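Local coordinates for protein mannan endo-1,4-beta-mannosidase (Mytilus edulis, PDB 2C0H) that hydrolyses internal beta-1,4-mannosidic linkages in mannans, galactomannans and glucomannans as a monomeric family 5 glycoside hydrolase, at residues H57-S61 and Q348-G352. The protein carries 3 engineered substitutions. Residues are numbered along the deposited sequence; the frame is centred on the assembly and turned at random.
Sequences HGGNS and QVQFG
Two side-chain amides, each reaching for a backbone carbonyl of the opposite segment, hold these two loops together without any backbone-to-backbone hydrogen bond between them. The stronger link runs from Asn60 ND2 to Val349 O, 2.8 Å with an N-H...O angle of 169°. Asn60 points its CA-to-CB bond toward 348-352 and adopts chi1 p (60°). In return, Gln350 NE2 reaches Gly58 O at 2.9 Å; the 142° angle makes this bond weak, and chi1 of Gln350 lies between wells at -99°. The two segments come nearest at Gly58 and Gln350, CA to CA 6.6 Å.

Gly58, at phi/psi 83/12, is the C-prime residue of a Schellman motif: the N atoms of Gly58 and Gly59 bond back to carbonyls of the last turn of helix 40-56, which ends the helix and turns the chain toward the barrel. A CB at these angles would clash with the carbonyl O of His57 and sit 3.4 Å from Gln350 OE1. Two van der Waals contacts add to the bonds: the methyl Val349 CG1 (chi1 t) lies 3.6 Å from the carbonyl oxygen Gly58 O, and the ring carbon Phe351 CE2 lies 3.5 Å from the amide nitrogen Asn60 ND2. Together the two segments bury 208 Å², both sides summed.

Asn60 OD1 accepts from Ser61 OG (3.0 Å) and Ser22 N, while ND2 additionally donates to Phe20 O. The contact thus belongs to an alpha-to-beta connection of the TIM barrel, away from the annotated substrate and catalytic residues. It joins the turn between helix 40-56 and strand 61-68 to the C-terminal tail beyond helix 330-339, with both segments bonded to strand 17-25.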
ATOM      1  N   HIS A  57       6.807  -5.130  20.800  1.00 16.90           N
ATOM      2  CA  HIS A  57       6.762  -3.651  20.861  1.00 16.34           C
ATOM      3  C   HIS A  57       5.412  -3.031  20.491  1.00 15.69           C
ATOM      4  O   HIS A  57       5.312  -1.836  20.265  1.00 16.84           O
ATOM      5  CB  HIS A  57       7.853  -3.060  19.984  1.00 16.23           C
ATOM      6  CG  HIS A  57       9.223  -3.301  20.519  1.00 16.98           C
ATOM      7  ND1 HIS A  57       9.880  -4.496  20.351  1.00 17.63           N
ATOM      8  CD2 HIS A  57      10.051  -2.506  21.239  1.00 19.07           C
ATOM      9  CE1 HIS A  57      11.059  -4.433  20.951  1.00 19.21           C
ATOM     10  NE2 HIS A  57      11.185  -3.237  21.496  1.00 18.42           N
ATOM     11  N   GLY A  58       4.380  -3.849  20.404  1.00 15.36           N
ATOM     12  CA  GLY A  58       3.034  -3.340  20.190  1.00 15.75           C
ATOM     13  C   GLY A  58       2.596  -3.025  18.767  1.00 15.82           C
ATOM     14  O   GLY A  58       1.558  -2.399  18.594  1.00 16.89           O
ATOM     15  N   GLY A  59       3.361  -3.450  17.770  1.00 15.29           N
ATOM     16  CA  GLY A  59       2.961  -3.307  16.362  1.00 14.31           C
ATOM     17  C   GLY A  59       1.932  -4.362  16.026  1.00 14.00           C
ATOM     18  O   GLY A  59       1.945  -5.464  16.597  1.00 15.12           O
ATOM     19  N   ASN A  60       1.057  -4.040  15.074  1.00 12.36           N
ATOM     20  CA  ASN A  60      -0.041  -4.928  14.697  1.00 12.37           C
ATOM     21  C   ASN A  60      -0.149  -5.169  13.201  1.00 11.85           C
ATOM     22  O   ASN A  60      -1.083  -5.852  12.764  1.00 12.53           O
ATOM     23  CB  ASN A  60      -1.382  -4.399  15.233  1.00 13.04           C
ATOM     24  CG  ASN A  60      -1.755  -3.013  14.705  1.00 12.02           C
ATOM     25  OD1 ASN A  60      -1.418  -2.627  13.580  1.00 12.45           O
ATOM     26  ND2 ASN A  60      -2.496  -2.258  15.520  1.00 12.63           N
ATOM     27  N   SER A  61       0.773  -4.635  12.407  1.00 11.19           N
ATOM     28  CA  SER A  61       0.687  -4.806  10.953  1.00 12.00           C
ATOM     29  C   SER A  61       2.010  -4.625  10.240  1.00 12.08           C
ATOM     30  O   SER A  61       2.866  -3.851  10.677  1.00 12.74           O
ATOM     31  CB  SER A  61      -0.368  -3.876  10.349  1.00 12.36           C
ATOM     32  OG  SER A  61      -0.285  -2.566  10.855  1.00 15.49           O
ATOM     33  N   GLN A 348      -8.211   1.153  19.267  1.00 17.79           N
ATOM     34  CA  GLN A 348      -7.372   0.113  19.853  1.00 18.93           C
ATOM     35  C   GLN A 348      -6.186  -0.175  18.953  1.00 17.60           C
ATOM     36  O   GLN A 348      -6.331  -0.302  17.760  1.00 15.79           O
ATOM     37  CB  GLN A 348      -8.160  -1.188  20.041  1.00 19.48           C
ATOM     38  CG  GLN A 348      -9.259  -1.127  21.089  1.00 22.44           C
ATOM     39  CD  GLN A 348     -10.000  -2.453  21.227  1.00 23.67           C
ATOM     40  OE1 GLN A 348     -11.229  -2.479  21.414  1.00 30.98           O
ATOM     41  NE2 GLN A 348      -9.260  -3.561  21.136  1.00 28.41           N
ATOM     42  N   VAL A 349      -5.008  -0.307  19.540  1.00 17.69           N
ATOM     43  CA  VAL A 349      -3.823  -0.706  18.809  1.00 18.93           C
ATOM     44  C   VAL A 349      -3.517  -2.191  19.052  1.00 19.82           C
ATOM     45  O   VAL A 349      -3.109  -2.912  18.149  1.00 19.15           O
ATOM     46  CB  VAL A 349      -2.636   0.163  19.250  1.00 18.72           C
ATOM     47  CG1 VAL A 349      -1.369  -0.248  18.519  1.00 19.33           C
ATOM     48  CG2 VAL A 349      -2.939   1.628  19.012  1.00 17.46           C
ATOM     49  N   GLN A 350      -3.703  -2.646  20.290  1.00 21.37           N
ATOM     50  CA  GLN A 350      -3.553  -4.054  20.622  1.00 22.86           C
ATOM     51  C   GLN A 350      -4.922  -4.700  20.633  1.00 23.78           C
ATOM     52  O   GLN A 350      -5.736  -4.460  21.522  1.00 24.90           O
ATOM     53  CB  GLN A 350      -2.854  -4.220  21.975  1.00 23.59           C
ATOM     54  CG  GLN A 350      -1.371  -4.523  21.869  1.00 25.85           C
ATOM     55  CD  GLN A 350      -0.670  -3.720  20.797  1.00 28.83           C
ATOM     56  OE1 GLN A 350      -0.461  -2.519  20.943  1.00 33.53           O
ATOM     57  NE2 GLN A 350      -0.308  -4.384  19.702  1.00 31.31           N
ATOM     58  N   PHE A 351      -5.193  -5.486  19.603  1.00 24.36           N
ATOM     59  CA  PHE A 351      -6.431  -6.236  19.519  1.00 24.51           C
ATOM     60  C   PHE A 351      -6.142  -7.651  19.019  1.00 25.11           C
ATOM     61  O   PHE A 351      -5.179  -7.875  18.283  1.00 25.78           O
ATOM     62  CB  PHE A 351      -7.438  -5.508  18.624  1.00 23.74           C
ATOM     63  CG  PHE A 351      -6.915  -5.168  17.248  1.00 23.03           C
ATOM     64  CD1 PHE A 351      -7.138  -6.020  16.177  1.00 22.49           C
ATOM     65  CD2 PHE A 351      -6.214  -3.989  17.020  1.00 22.32           C
ATOM     66  CE1 PHE A 351      -6.659  -5.712  14.910  1.00 22.03           C
ATOM     67  CE2 PHE A 351      -5.730  -3.680  15.760  1.00 21.77           C
ATOM     68  CZ  PHE A 351      -5.949  -4.546  14.701  1.00 22.32           C
ATOM     69  N   GLY A 352      -6.962  -8.603  19.445  1.00 26.05           N
ATOM     70  CA  GLY A 352      -6.807  -9.997  19.052  1.00 26.49           C
ATOM     71  C   GLY A 352      -7.459 -10.240  17.707  1.00 27.04           C
ATOM     72  O   GLY A 352      -8.468  -9.613  17.384  1.00 26.95           O
TER